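PDB 3GIW: methyltransferase from Streptomyces avermitilis, which probably transfers methyl groups from S-adenosylmethionine to a substrate not yet established, and binds the product S-adenosyl-L-homocysteine in a Rossmann-like fold. Local coordinates for residues A[63-66]-A[67-70]; A[246-249]-A[250-253]. All coordinates share one frame; numbering follows the deposited sequence. Where two conformers were deposited one is given.

How the interactions relate
Going from the N terminus, interaction 1 (63-66 with 67-70) comes first, a set of contacts one turn apart within helix 55-75, which packs on the parallel part of the sheet through strand 163-167. Nearly two hundred residues later, interaction 2 (246-249 with 250-253) closes a short turn as the chain leaves the outermost strand 240-248. The two lie in series and neither nests in nor crosses the other, yet the fold brings their centres to about 11 Å from each other. There W65 meets the ring of W252, and R68 NH2 makes a probable hydrogen bond to W252 O, tying the helix to the turn after the edge strand.

Interaction 1 of 2, residues A[63-66]-A[67-70]; sequences RDWM and NRAV
N67 and R63 are joined across one helical turn by water 1, which accepts from R63 NE at 2.7 Å and donates to N67 OD1 at 2.9 Å. The other half of the amide is used as well: N67 ND2 donates to water 2 at 3.1 Å, and that water gives a weak bond to D64 OD1. Asparagine suits this partly exposed place because one short side chain offers both an acceptor and a donor; with CG beside its own backbone N (chi1 -65°), the amide is set back toward the preceding turn. R63 belongs to the S-adenosyl-L-homocysteine site, a ligand not bound to this chain, and its NH2 reaches P93 O weakly. These residues lie in helix 55-75 of the Rossmann-like methyltransferase fold, where N67, R68, A69 and V70 donate their amides to the carbonyls of R63, D64, W65 and M66, the bond from A69 N to W65 O being the shortest at 2.8 Å. R68 is long enough to leave the helix: NH2 donates to W252 O and NE, weakly, to H253 O. The same guanidinium stands at 83° to the W65 ring, NH2 coming to the ring edge 3.8 Å from CD1. Over a face of the same indole sits A69, whose CB makes a CH-pi contact 4.0 Å from the centroid of the six-membered ring of W65, a methyl being small enough to lie against the ring face.

Interaction 2 of 2, residues A[246-249]-A[250-253]; sequences IVQV and HKWH
Q248 and K251 are linked twice, by backbone and by water. In the backbone, K251 N donates to Q248 O at 2.9 Å, and W252 N then donates to V249 O at 3.2 Å, two successive i to i+3 bonds that wind the chain into a 3-10 turn. Among the polar side chains, water 3 donates to Q248 OE1 at 2.7 Å and accepts from K251 NZ, whose ammonium also forms a salt bridge with D264. Q248 NE2 goes to D264 O and, weakly, to I267 O, so glutamine fits a buried place with partners for both ends of its amide. Packing is the third kind. The edge of the H250 ring faces that amide with the planes 87° apart, CE1 lying 3.5 Å from Q248 OE1, while buried H250 ND1 has no partner in the model. H250 CG takes the place between its own N and carbonyl carbon (chi1 67°), which turns the ring back beside Q248. Cutting Q248 back to an alanine would remove the amide, and is likely to leave water 3 without this acceptor, D264 O without this donor, and a gap beside the H250 edge. V247 CG2 meets W252 CB at 3.8 Å and approaches the indole at its edge, branched valine suiting the strand. The turn ends edge strand 240-248, beside antiparallel strand 269-275, in the 3-2-1-4-5-7-6 sheet typical of class I methyltransferases.

Interaction 1 of 2, residues A[63-66]-A[67-70]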
ATOM      1  N   ARG A  63      -8.142   1.010   1.554  1.00 11.03           N
ATOM      2  CA  ARG A  63      -7.724   1.830   2.691  1.00 13.36           C
ATOM      3  C   ARG A  63      -8.180   1.196   3.993  1.00 12.32           C
ATOM      4  O   ARG A  63      -7.397   1.137   4.985  1.00 12.98           O
ATOM      5  CB  ARG A  63      -8.186   3.280   2.552  1.00 14.66           C
ATOM      6  CG  ARG A  63      -7.488   4.219   3.576  1.00 16.98           C
ATOM      7  CD  ARG A  63      -6.024   4.494   3.255  1.00 20.25           C
ATOM      8  NE  ARG A  63      -5.363   5.248   4.332  1.00 21.15           N
ATOM      9  CZ  ARG A  63      -4.136   5.764   4.233  1.00 22.82           C
ATOM     10  NH1 ARG A  63      -3.441   5.635   3.100  1.00 22.76           N
ATOM     11  NH2 ARG A  63      -3.605   6.415   5.273  1.00 22.08           N
ATOM     12  N   ASP A  64      -9.422   0.724   4.072  1.00 12.51           N
ATOM     13  CA  ASP A  64      -9.949   0.096   5.280  1.00 12.66           C
ATOM     14  C   ASP A  64      -9.133  -1.164   5.645  1.00 13.36           C
ATOM     15  O   ASP A  64      -8.848  -1.419   6.820  1.00 12.56           O
ATOM     16  CB  ASP A  64     -11.428  -0.292   5.092  1.00 13.35           C
ATOM     17  CG  ASP A  64     -12.379   0.908   5.054  1.00 15.59           C
ATOM     18  OD1 ASP A  64     -12.004   2.011   5.473  1.00 18.23           O
ATOM     19  OD2 ASP A  64     -13.524   0.722   4.581  1.00 16.49           O
ATOM     20  N   TRP A  65      -8.740  -1.923   4.621  1.00 13.01           N
ATOM     21  CA  TRP A  65      -7.920  -3.111   4.786  1.00 12.87           C
ATOM     22  C   TRP A  65      -6.572  -2.723   5.416  1.00 12.37           C
ATOM     23  O   TRP A  65      -6.123  -3.397   6.350  1.00 13.44           O
ATOM     24  CB  TRP A  65      -7.720  -3.872   3.442  1.00 13.35           C
ATOM     25  CG  TRP A  65      -6.846  -5.090   3.641  1.00 12.58           C
ATOM     26  CD1 TRP A  65      -7.243  -6.296   4.071  1.00 13.96           C
ATOM     27  CD2 TRP A  65      -5.421  -5.155   3.491  1.00 13.68           C
ATOM     28  NE1 TRP A  65      -6.155  -7.137   4.203  1.00 13.94           N
ATOM     29  CE2 TRP A  65      -5.027  -6.445   3.865  1.00 14.34           C
ATOM     30  CE3 TRP A  65      -4.443  -4.243   3.080  1.00 15.81           C
ATOM     31  CZ2 TRP A  65      -3.687  -6.844   3.850  1.00 14.49           C
ATOM     32  CZ3 TRP A  65      -3.130  -4.650   3.108  1.00 15.02           C
ATOM     33  CH2 TRP A  65      -2.774  -5.932   3.453  1.00 15.24           C
HETATM   34  N   MSE A  66      -5.936  -1.673   4.914  0.70 11.81           N
HETATM   35  CA  MSE A  66      -4.673  -1.231   5.518  0.70 11.42           C
HETATM   36  C   MSE A  66      -4.877  -1.007   7.011  0.70 11.82           C
HETATM   37  O   MSE A  66      -4.060  -1.418   7.822  0.70 12.24           O
HETATM   38  CB  MSE A  66      -4.161   0.069   4.864  0.70 12.66           C
HETATM   39  CG  MSE A  66      -2.847   0.583   5.478  0.70 13.68           C
HETATM   40 SE   MSE A  66      -3.029   1.747   7.051  0.52 14.63          SE
HETATM   41  CE  MSE A  66      -3.219   3.408   6.171  0.70 18.82           C
ATOM     42  N   ASN A  67      -5.958  -0.324   7.363  1.00 11.94           N
ATOM     43  CA  ASN A  67      -6.234  -0.026   8.757  1.00 13.14           C
ATOM     44  C   ASN A  67      -6.315  -1.326   9.582  1.00 12.74           C
ATOM     45  O   ASN A  67      -5.722  -1.420  10.662  1.00 12.72           O
ATOM     46  CB  ASN A  67      -7.542   0.763   8.942  1.00 14.35           C
ATOM     47  CG  ASN A  67      -7.530   2.161   8.327  1.00 15.28           C
ATOM     48  OD1 ASN A  67      -6.513   2.694   7.915  1.00 17.87           O
ATOM     49  ND2 ASN A  67      -8.693   2.777   8.335  1.00 17.10           N
ATOM     50  N   ARG A  68      -7.044  -2.336   9.108  1.00 12.26           N
ATOM     51  CA  ARG A  68      -7.189  -3.585   9.842  1.00 12.20           C
ATOM     52  C   ARG A  68      -5.863  -4.370   9.876  1.00 10.95           C
ATOM     53  O   ARG A  68      -5.536  -4.965  10.907  1.00 13.18           O
ATOM     54  CB  ARG A  68      -8.316  -4.443   9.252  1.00 12.64           C
ATOM     55  CG  ARG A  68      -9.653  -3.772   9.280  1.00 12.67           C
ATOM     56  CD  ARG A  68     -10.794  -4.730   9.055  1.00 12.06           C
ATOM     57  NE  ARG A  68     -10.710  -5.554   7.851  1.00 12.28           N
ATOM     58  CZ  ARG A  68     -10.912  -5.117   6.610  1.00 12.57           C
ATOM     59  NH1 ARG A  68     -11.228  -3.855   6.369  1.00 13.30           N
ATOM     60  NH2 ARG A  68     -10.751  -5.942   5.580  1.00 13.28           N
ATOM     61  N   ALA A  69      -5.104  -4.369   8.784  1.00 11.11           N
ATOM     62  CA  ALA A  69      -3.831  -5.090   8.736  1.00 12.67           C
ATOM     63  C   ALA A  69      -2.808  -4.479   9.704  1.00 12.88           C
ATOM     64  O   ALA A  69      -2.126  -5.218  10.442  1.00 11.51           O
ATOM     65  CB  ALA A  69      -3.297  -5.179   7.324  1.00 13.14           C
ATOM     66  N   VAL A  70      -2.707  -3.146   9.719  1.00 11.93           N
ATOM     67  CA  VAL A  70      -1.753  -2.484  10.610  1.00 12.81           C
ATOM     68  C   VAL A  70      -2.165  -2.666  12.069  1.00 12.88           C
ATOM     69  O   VAL A  70      -1.299  -2.952  12.933  1.00 13.04           O
ATOM     70  CB  VAL A  70      -1.588  -0.998  10.230  1.00 12.85           C
ATOM     71  CG1 VAL A  70      -0.771  -0.224  11.285  1.00 13.03           C
ATOM     72  CG2 VAL A  70      -0.917  -0.890   8.832  1.00 15.62           C
TER
HETATM   73  O   HOH W   1      -6.499   5.418   6.789  1.00 19.80           O
HETATM   74  O   HOH W   2     -11.268   1.142   8.621  1.00 34.62           O

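Interaction 2 of 2, residues A[246-249]-A[250-253]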
ATOM      1  N   ILE A 246      -4.396 -15.432   1.382  1.00 13.05           N
ATOM      2  CA  ILE A 246      -4.501 -14.411   0.340  1.00 12.48           C
ATOM      3  C   ILE A 246      -5.945 -14.399  -0.170  1.00 13.12           C
ATOM      4  O   ILE A 246      -6.394 -15.367  -0.799  1.00 13.43           O
ATOM      5  CB  ILE A 246      -3.519 -14.674  -0.845  1.00 13.12           C
ATOM      6  CG1 ILE A 246      -2.063 -14.805  -0.346  1.00 14.72           C
ATOM      7  CG2 ILE A 246      -3.637 -13.591  -1.916  1.00 14.54           C
ATOM      8  CD1 ILE A 246      -1.091 -15.429  -1.400  1.00 14.45           C
ATOM      9  N   VAL A 247      -6.674 -13.352   0.194  1.00 11.83           N
ATOM     10  CA  VAL A 247      -8.113 -13.253  -0.090  1.00 11.90           C
ATOM     11  C   VAL A 247      -8.497 -11.861  -0.521  1.00 10.76           C
ATOM     12  O   VAL A 247      -7.723 -10.922  -0.372  1.00 12.24           O
ATOM     13  CB  VAL A 247      -8.961 -13.622   1.133  1.00 12.55           C
ATOM     14  CG1 VAL A 247      -8.685 -15.057   1.616  1.00 12.80           C
ATOM     15  CG2 VAL A 247      -8.745 -12.632   2.298  1.00 12.59           C
ATOM     16  N   GLN A 248      -9.660 -11.700  -1.144  1.00  9.92           N
ATOM     17  CA  GLN A 248     -10.108 -10.351  -1.445  1.00 10.33           C
ATOM     18  C   GLN A 248     -10.120  -9.485  -0.177  1.00 10.61           C
ATOM     19  O   GLN A 248     -10.486  -9.952   0.875  1.00 10.69           O
ATOM     20  CB  GLN A 248     -11.481 -10.345  -2.116  1.00  9.98           C
ATOM     21  CG  GLN A 248     -11.477 -10.858  -3.555  1.00 11.33           C
ATOM     22  CD  GLN A 248     -12.879 -10.681  -4.142  1.00 11.33           C
ATOM     23  OE1 GLN A 248     -13.817 -11.400  -3.777  1.00 12.81           O
ATOM     24  NE2 GLN A 248     -13.036  -9.663  -5.007  1.00 12.26           N
ATOM     25  N   VAL A 249      -9.708  -8.226  -0.287  1.00 11.19           N
ATOM     26  CA  VAL A 249      -9.468  -7.413   0.904  1.00 11.67           C
ATOM     27  C   VAL A 249     -10.661  -7.296   1.824  1.00 11.42           C
ATOM     28  O   VAL A 249     -10.474  -7.255   3.061  1.00 12.90           O
ATOM     29  CB  VAL A 249      -8.917  -5.995   0.615  1.00 11.72           C
ATOM     30  CG1 VAL A 249      -7.496  -6.077   0.146  1.00 12.34           C
ATOM     31  CG2 VAL A 249      -9.771  -5.179  -0.362  1.00 12.00           C
ATOM     32  N   HIS A 250     -11.892  -7.276   1.308  1.00 10.91           N
ATOM     33  CA  HIS A 250     -13.069  -7.131   2.166  1.00 11.60           C
ATOM     34  C   HIS A 250     -13.401  -8.412   2.933  1.00 12.23           C
ATOM     35  O   HIS A 250     -14.269  -8.403   3.805  1.00 13.87           O
ATOM     36  CB  HIS A 250     -14.262  -6.645   1.357  1.00 13.13           C
ATOM     37  CG  HIS A 250     -14.754  -7.639   0.365  1.00 12.88           C
ATOM     38  ND1 HIS A 250     -13.934  -8.206  -0.594  1.00 13.07           N
ATOM     39  CD2 HIS A 250     -15.992  -8.146   0.146  1.00 13.02           C
ATOM     40  CE1 HIS A 250     -14.646  -9.030  -1.342  1.00 13.44           C
ATOM     41  NE2 HIS A 250     -15.900  -9.004  -0.922  1.00 14.12           N
ATOM     42  N   LYS A 251     -12.723  -9.492   2.598  1.00 11.53           N
ATOM     43  CA  LYS A 251     -12.859 -10.781   3.277  1.00 11.79           C
ATOM     44  C   LYS A 251     -11.727 -11.088   4.281  1.00 12.41           C
ATOM     45  O   LYS A 251     -11.711 -12.163   4.883  1.00 13.53           O
ATOM     46  CB  LYS A 251     -12.933 -11.902   2.211  1.00 12.10           C
ATOM     47  CG  LYS A 251     -14.130 -11.761   1.308  1.00 13.02           C
ATOM     48  CD  LYS A 251     -14.276 -12.918   0.331  1.00 13.72           C
ATOM     49  CE  LYS A 251     -15.431 -12.643  -0.594  1.00 14.82           C
ATOM     50  NZ  LYS A 251     -15.792 -13.835  -1.432  1.00 16.06           N
ATOM     51  N   TRP A 252     -10.776 -10.163   4.426  1.00 12.03           N
ATOM     52  CA  TRP A 252      -9.648 -10.326   5.350  1.00 11.86           C
ATOM     53  C   TRP A 252      -9.993  -9.695   6.706  1.00 11.82           C
ATOM     54  O   TRP A 252     -10.045  -8.476   6.824  1.00 11.82           O
ATOM     55  CB  TRP A 252      -8.361  -9.716   4.766  1.00 11.34           C
ATOM     56  CG  TRP A 252      -7.088 -10.104   5.457  1.00 11.87           C
ATOM     57  CD1 TRP A 252      -6.269 -11.126   5.103  1.00 12.61           C
ATOM     58  CD2 TRP A 252      -6.528  -9.525   6.654  1.00 13.41           C
ATOM     59  NE1 TRP A 252      -5.215 -11.215   5.982  1.00 12.15           N
ATOM     60  CE2 TRP A 252      -5.365 -10.262   6.958  1.00 13.28           C
ATOM     61  CE3 TRP A 252      -6.879  -8.449   7.474  1.00 12.64           C
ATOM     62  CZ2 TRP A 252      -4.552  -9.965   8.077  1.00 14.27           C
ATOM     63  CZ3 TRP A 252      -6.082  -8.164   8.598  1.00 13.88           C
ATOM     64  CH2 TRP A 252      -4.930  -8.911   8.870  1.00 12.98           C
ATOM     65  N   HIS A 253     -10.217 -10.530   7.719  1.00 12.82           N
ATOM     66  CA  HIS A 253     -10.567 -10.090   9.089  1.00 14.50           C
ATOM     67  C   HIS A 253     -11.627  -8.962   9.068  1.00 13.75           C
ATOM     68  O   HIS A 253     -11.403  -7.863   9.615  1.00 14.33           O
ATOM     69  CB  HIS A 253      -9.315  -9.658   9.864  1.00 16.03           C
ATOM     70  CG  HIS A 253      -8.311 -10.751  10.090  1.00 17.46           C
ATOM     71  ND1 HIS A 253      -7.683 -10.936  11.305  1.00 23.37           N
ATOM     72  CD2 HIS A 253      -7.792 -11.681   9.261  1.00 19.34           C
ATOM     73  CE1 HIS A 253      -6.850 -11.960  11.219  1.00 23.26           C
ATOM     74  NE2 HIS A 253      -6.913 -12.447   9.995  1.00 20.98           N
TER
HETATM   75  O   HOH W   3     -13.431 -13.974  -3.058  1.00 15.93           O